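Local coordinates for protein aminomethyltransferase (Bartonella henselae, PDB 3GIR) that belongs to the aminomethyltransferase family, combining a folate-binding-type domain with a C-terminal barrel domain in a single chain, at residues Lys93-Leu98 and Asp105-Lys110; Tyr100-Asp105 and Leu130-Leu135. One frame throughout, in Å; residues are numbered along the deposited sequence.

Contact 1: residues Lys93-Leu98 and Asp105-Lys110; sequences KAVEFL and DAALLK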
loop_
_atom_site.group_PDB
_atom_site.type_symbol
_atom_site.label_atom_id
_atom_site.label_comp_id
_atom_site.label_asym_id
_atom_site.label_seq_id
_atom_site.Cartn_x
_atom_site.Cartn_y
_atom_site.Cartn_z
ATOM N N LYS A 93 15.066 18.842 -14.446
ATOM C CA LYS A 93 13.644 18.979 -14.698
ATOM C C LYS A 93 12.815 17.866 -14.055
ATOM O O LYS A 93 11.718 17.561 -14.524
ATOM C CB LYS A 93 13.400 19.076 -16.196
ATOM C CG LYS A 93 14.193 20.293 -16.799
ATOM C CD LYS A 93 13.660 21.626 -16.247
ATOM C CE LYS A 93 14.396 22.868 -16.879
ATOM N NZ LYS A 93 13.887 24.139 -16.207
ATOM N N ALA A 94 13.338 17.284 -12.975
ATOM C CA ALA A 94 12.554 16.266 -12.224
ATOM C C ALA A 94 11.203 16.750 -11.778
ATOM O O ALA A 94 10.194 16.011 -11.861
ATOM C CB ALA A 94 13.388 15.744 -11.020
ATOM N N VAL A 95 11.135 17.972 -11.254
ATOM C CA VAL A 95 9.846 18.561 -10.839
ATOM C C VAL A 95 8.792 18.609 -11.944
ATOM O O VAL A 95 7.624 18.239 -11.745
ATOM C CB VAL A 95 10.041 19.991 -10.231
ATOM C CG1 VAL A 95 8.700 20.768 -10.034
ATOM C CG2 VAL A 95 10.838 19.884 -8.909
ATOM N N GLU A 96 9.163 19.109 -13.121
ATOM C CA GLU A 96 8.268 19.189 -14.216
ATOM C C GLU A 96 7.872 17.788 -14.761
ATOM O O GLU A 96 6.740 17.521 -15.080
ATOM C CB GLU A 96 8.963 20.005 -15.321
ATOM C CG GLU A 96 9.193 21.431 -14.904
ATOM C CD GLU A 96 10.446 21.757 -14.057
ATOM O OE1 GLU A 96 11.292 20.877 -13.701
ATOM O OE2 GLU A 96 10.561 22.975 -13.695
ATOM N N PHE A 97 8.822 16.879 -14.800
ATOM C CA PHE A 97 8.521 15.543 -15.215
ATOM C C PHE A 97 7.450 14.900 -14.284
ATOM O O PHE A 97 6.447 14.300 -14.745
ATOM C CB PHE A 97 9.766 14.711 -15.239
ATOM C CG PHE A 97 9.474 13.235 -15.253
ATOM C CD1 PHE A 97 8.674 12.639 -16.238
ATOM C CD2 PHE A 97 9.985 12.439 -14.232
ATOM C CE1 PHE A 97 8.406 11.305 -16.183
ATOM C CE2 PHE A 97 9.628 11.105 -14.153
ATOM C CZ PHE A 97 8.886 10.539 -15.117
ATOM N N LEU A 98 7.668 15.030 -12.978
ATOM C CA LEU A 98 6.774 14.408 -11.989
ATOM C C LEU A 98 5.388 14.975 -12.039
ATOM O O LEU A 98 4.415 14.238 -11.909
ATOM C CB LEU A 98 7.392 14.395 -10.570
ATOM C CG LEU A 98 8.531 13.376 -10.467
ATOM C CD1 LEU A 98 9.308 13.740 -9.180
ATOM C CD2 LEU A 98 8.008 11.914 -10.431
ATOM N N ASP A 105 1.620 18.231 -7.581
ATOM C CA ASP A 105 2.401 19.456 -7.820
ATOM C C ASP A 105 3.750 19.253 -7.132
ATOM O O ASP A 105 3.934 19.549 -5.970
ATOM C CB ASP A 105 1.682 20.727 -7.309
ATOM C CG ASP A 105 2.398 22.013 -7.755
ATOM O OD1 ASP A 105 3.576 21.905 -8.210
ATOM O OD2 ASP A 105 1.798 23.124 -7.627
ATOM N N ALA A 106 4.672 18.671 -7.875
ATOM C CA ALA A 106 5.951 18.284 -7.336
ATOM C C ALA A 106 6.748 19.499 -6.816
ATOM O O ALA A 106 7.554 19.343 -5.904
ATOM C CB ALA A 106 6.757 17.445 -8.379
ATOM N N ALA A 107 6.514 20.679 -7.391
ATOM C CA ALA A 107 7.243 21.878 -6.989
ATOM C C ALA A 107 6.832 22.257 -5.565
ATOM O O ALA A 107 7.668 22.687 -4.762
ATOM C CB ALA A 107 6.983 23.051 -7.993
ATOM N N LEU A 108 5.578 22.025 -5.203
ATOM C CA LEU A 108 5.082 22.388 -3.846
ATOM C C LEU A 108 5.471 21.370 -2.783
ATOM O O LEU A 108 5.467 21.680 -1.612
ATOM C CB LEU A 108 3.554 22.530 -3.829
ATOM C CG LEU A 108 2.890 23.583 -4.720
ATOM C CD1 LEU A 108 1.382 23.672 -4.393
ATOM C CD2 LEU A 108 3.590 24.981 -4.666
ATOM N N LEU A 109 5.793 20.135 -3.155
ATOM C CA LEU A 109 6.197 19.140 -2.160
ATOM C C LEU A 109 7.467 19.616 -1.458
ATOM O O LEU A 109 8.451 19.944 -2.107
ATOM C CB LEU A 109 6.436 17.806 -2.886
ATOM C CG LEU A 109 6.389 16.537 -2.084
ATOM C CD1 LEU A 109 5.094 16.470 -1.229
ATOM C CD2 LEU A 109 6.573 15.294 -2.972
ATOM N N LYS A 110 7.463 19.665 -0.128
ATOM C CA LYS A 110 8.637 20.101 0.565
ATOM C C LYS A 110 9.661 18.989 0.575
ATOM O O LYS A 110 9.332 17.795 0.533
ATOM C CB LYS A 110 8.298 20.600 1.984
ATOM C CG LYS A 110 7.300 21.808 2.002
ATOM C CD LYS A 110 6.837 22.153 3.403
ATOM C CE LYS A 110 5.583 23.075 3.385
ATOM N NZ LYS A 110 4.728 22.900 4.626
#
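The CB methyl of Ala106 is the central bump, pushed into the shallow hollow between Val95 and Leu98, three residues apart on one face of helix 94-101. The floor of that hollow is partly backbone: Ala106 CB lies 3.6 Å from Val95 O, while Leu98 CB closes one side at 3.8 Å. Val95 CG1 borders the hollow more loosely, 4.2 Å from Ala106 CB. A second, reciprocal bump is Val95 CG1 itself. With chi1 at 169°, this methyl stands opposite the backbone N of its own residue and reaches the start of the turn in 105-110. There it sits 3.5 Å from Ala107 CB, and close to the amide as well, with Ala107 N at 3.4 Å from the same Val95 CG1. The side chains that the loop presents here are methyls, and Val95 CA and Ala106 CA come within 5.2 Å. Leu98 lends mainly its CB; the rest of its side chain takes part in the core, touching Val89, Phe140 and Leu132 on the sheet beneath. The turn is held lightly from within by weak bonds: Ala107 N to Asp105 OD1 (3.3 Å, 132°), Leu108 N and Leu109 N to Asp105 O, and Leu109 N to Ala106 O. Asp105 OD2 points elsewhere, to a salt bridge with Lys289. A polar link is made by Ser99, within the same helix, whose OG bonds both Val95 O and Ala106 N. Between the segments themselves the contact is van der Waals, while that hydroxyl satisfies polar backbone atoms at its margin.

Contact 2: residues Tyr100-Asp105 and Leu130-Leu135; sequences YALPVD and LILTRL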
loop_
_atom_site.group_PDB
_atom_site.type_symbol
_atom_site.label_atom_id
_atom_site.label_comp_id
_atom_site.label_asym_id
_atom_site.label_seq_id
_atom_site.Cartn_x
_atom_site.Cartn_y
_atom_site.Cartn_z
ATOM N N TYR A 100 3.899 16.062 -14.643
ATOM C CA TYR A 100 3.263 15.486 -15.825
ATOM C C TYR A 100 2.929 14.013 -15.658
ATOM O O TYR A 100 1.827 13.540 -15.969
ATOM C CB TYR A 100 4.178 15.685 -17.003
ATOM C CG TYR A 100 3.738 14.945 -18.235
ATOM C CD1 TYR A 100 2.567 15.296 -18.898
ATOM C CD2 TYR A 100 4.465 13.903 -18.745
ATOM C CE1 TYR A 100 2.149 14.613 -20.007
ATOM C CE2 TYR A 100 4.072 13.229 -19.886
ATOM C CZ TYR A 100 2.889 13.621 -20.531
ATOM O OH TYR A 100 2.433 12.939 -21.626
ATOM N N ALA A 101 3.886 13.259 -15.103
ATOM C CA ALA A 101 3.693 11.818 -14.993
ATOM C C ALA A 101 2.623 11.437 -14.028
ATOM O O ALA A 101 1.912 10.445 -14.230
ATOM C CB ALA A 101 5.040 11.054 -14.632
ATOM N N LEU A 102 2.544 12.195 -12.930
ATOM C CA LEU A 102 1.628 11.882 -11.815
ATOM C C LEU A 102 0.770 13.093 -11.504
ATOM O O LEU A 102 1.253 14.231 -11.682
ATOM C CB LEU A 102 2.413 11.568 -10.542
ATOM C CG LEU A 102 3.406 10.427 -10.638
ATOM C CD1 LEU A 102 4.282 10.326 -9.356
ATOM C CD2 LEU A 102 2.693 9.061 -10.898
ATOM N N PRO A 103 -0.389 12.858 -10.859
ATOM C CA PRO A 103 -1.247 14.007 -10.476
ATOM C C PRO A 103 -0.808 14.668 -9.167
ATOM O O PRO A 103 -1.533 14.653 -8.171
ATOM C CB PRO A 103 -2.641 13.375 -10.349
ATOM C CG PRO A 103 -2.335 11.961 -9.913
ATOM C CD PRO A 103 -1.022 11.578 -10.571
ATOM N N VAL A 104 0.361 15.310 -9.212
ATOM C CA VAL A 104 0.987 15.958 -8.078
ATOM C C VAL A 104 1.479 17.325 -8.523
ATOM O O VAL A 104 1.648 17.585 -9.713
ATOM C CB VAL A 104 2.197 15.125 -7.540
ATOM C CG1 VAL A 104 1.773 13.685 -7.159
ATOM C CG2 VAL A 104 3.383 15.080 -8.559
ATOM N N ASP A 105 1.620 18.231 -7.581
ATOM C CA ASP A 105 2.401 19.456 -7.820
ATOM C C ASP A 105 3.750 19.253 -7.132
ATOM O O ASP A 105 3.934 19.549 -5.970
ATOM C CB ASP A 105 1.682 20.727 -7.309
ATOM C CG ASP A 105 2.398 22.013 -7.755
ATOM O OD1 ASP A 105 3.576 21.905 -8.210
ATOM O OD2 ASP A 105 1.798 23.124 -7.627
ATOM N N LEU A 130 1.355 4.662 -5.600
ATOM C CA LEU A 130 2.795 4.910 -5.380
ATOM C C LEU A 130 2.917 5.849 -4.207
ATOM O O LEU A 130 2.005 6.588 -3.957
ATOM C CB LEU A 130 3.364 5.613 -6.664
ATOM C CG LEU A 130 3.333 4.983 -8.042
ATOM C CD1 LEU A 130 3.649 5.907 -9.250
ATOM C CD2 LEU A 130 4.307 3.792 -8.094
ATOM N N ILE A 131 4.084 5.909 -3.556
ATOM C CA ILE A 131 4.424 6.964 -2.651
ATOM C C ILE A 131 5.620 7.693 -3.240
ATOM O O ILE A 131 6.659 7.078 -3.612
ATOM C CB ILE A 131 4.806 6.501 -1.227
ATOM C CG1 ILE A 131 3.768 5.523 -0.681
ATOM C CG2 ILE A 131 5.112 7.691 -0.343
ATOM C CD1 ILE A 131 2.435 6.179 -0.481
ATOM N N LEU A 132 5.449 9.025 -3.351
ATOM C CA LEU A 132 6.472 9.949 -3.876
ATOM C C LEU A 132 7.044 10.763 -2.707
ATOM O O LEU A 132 6.268 11.353 -1.948
ATOM C CB LEU A 132 5.818 10.892 -4.873
ATOM C CG LEU A 132 6.705 12.042 -5.426
ATOM C CD1 LEU A 132 7.842 11.561 -6.293
ATOM C CD2 LEU A 132 5.891 13.042 -6.181
ATOM N N THR A 133 8.369 10.800 -2.575
ATOM C CA THR A 133 9.062 11.582 -1.516
ATOM C C THR A 133 10.075 12.461 -2.146
ATOM O O THR A 133 10.776 12.027 -3.048
ATOM C CB THR A 133 9.782 10.620 -0.538
ATOM O OG1 THR A 133 8.796 9.736 0.018
ATOM C CG2 THR A 133 10.410 11.409 0.628
ATOM N N ARG A 134 10.074 13.737 -1.783
ATOM C CA ARG A 134 11.106 14.650 -2.247
ATOM C C ARG A 134 12.297 14.569 -1.330
ATOM O O ARG A 134 12.134 14.633 -0.092
ATOM C CB ARG A 134 10.579 16.063 -2.299
ATOM C CG ARG A 134 11.533 17.023 -2.941
ATOM C CD ARG A 134 10.898 18.341 -3.168
ATOM N NE ARG A 134 11.653 19.092 -4.190
ATOM C CZ ARG A 134 11.170 20.238 -4.693
ATOM N NH1 ARG A 134 10.043 20.747 -4.230
ATOM N NH2 ARG A 134 11.854 20.875 -5.639
ATOM N N LEU A 135 13.455 14.374 -1.924
ATOM C CA LEU A 135 14.713 14.207 -1.167
ATOM C C LEU A 135 15.635 15.417 -1.254
ATOM O O LEU A 135 16.393 15.660 -0.312
ATOM C CB LEU A 135 15.446 12.963 -1.614
ATOM C CG LEU A 135 14.769 11.642 -1.178
ATOM C CD1 LEU A 135 15.573 10.482 -1.810
ATOM C CD2 LEU A 135 14.650 11.615 0.359
#
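Leu102 and Val104 meet Leu130 and Leu132 through methyl groups alone, with no ring or other planar group in the interface; a flat neighbour outside it is Phe140, against Leu132. The closest approach is Leu102 CD2 to Leu130 CD1, 3.7 Å, where the two side chains cross at about a right angle. The other methyl of Leu102, CD1, only grazes Leu132 CD2 at 4.5 Å. Leu132 CD2 lies nearer to Val104 CG2, 4.0 Å, in an oblique crossing. The chi1 of -57° in Val104 puts CG2 between its own backbone N and carbonyl carbon, facing the strand. Pro103, packed on Val282 and Phe292, is the centre of an inverse gamma turn, closed by Val104 N to Leu102 O at 2.8 Å, and the side chains before and after it both head for the strand. Leu130 and Leu132, alternate residues of strand 126-136, supply the same sheet face. All four touching residues are buried, and Leu119 and Leu142 extend the apolar layer around Leu102. The loop leaving helix 94-101 thus packs on one face of the five-stranded antiparallel sheet, as part of the alpha/beta core of the folate-binding-type domain.

Contacts 1 and 2, with centres about 7 Å apart, have segments that alternate along the chain: 93-98, 100-105, 105-110 and 130-135, with Asp105 shared. Arg134 of contact 2 ties its strand to the loop of contact 1: its NH1 probably hydrogen-bonds Leu109 O at 2.8 Å and Ala107 O at 3.1 Å. The same guanidinium rests near Val95, with Arg134 NH2 3.6 Å from Val95 CG2. Elsewhere in the core, Leu98 CD1 lies 3.9 Å from Leu132 CD1. The polar bonds of Arg134 and the Leu98-Leu132 packing thus both join the contacts. Neither contact includes the sodium-site residues Leu238, Asp240 and Val243.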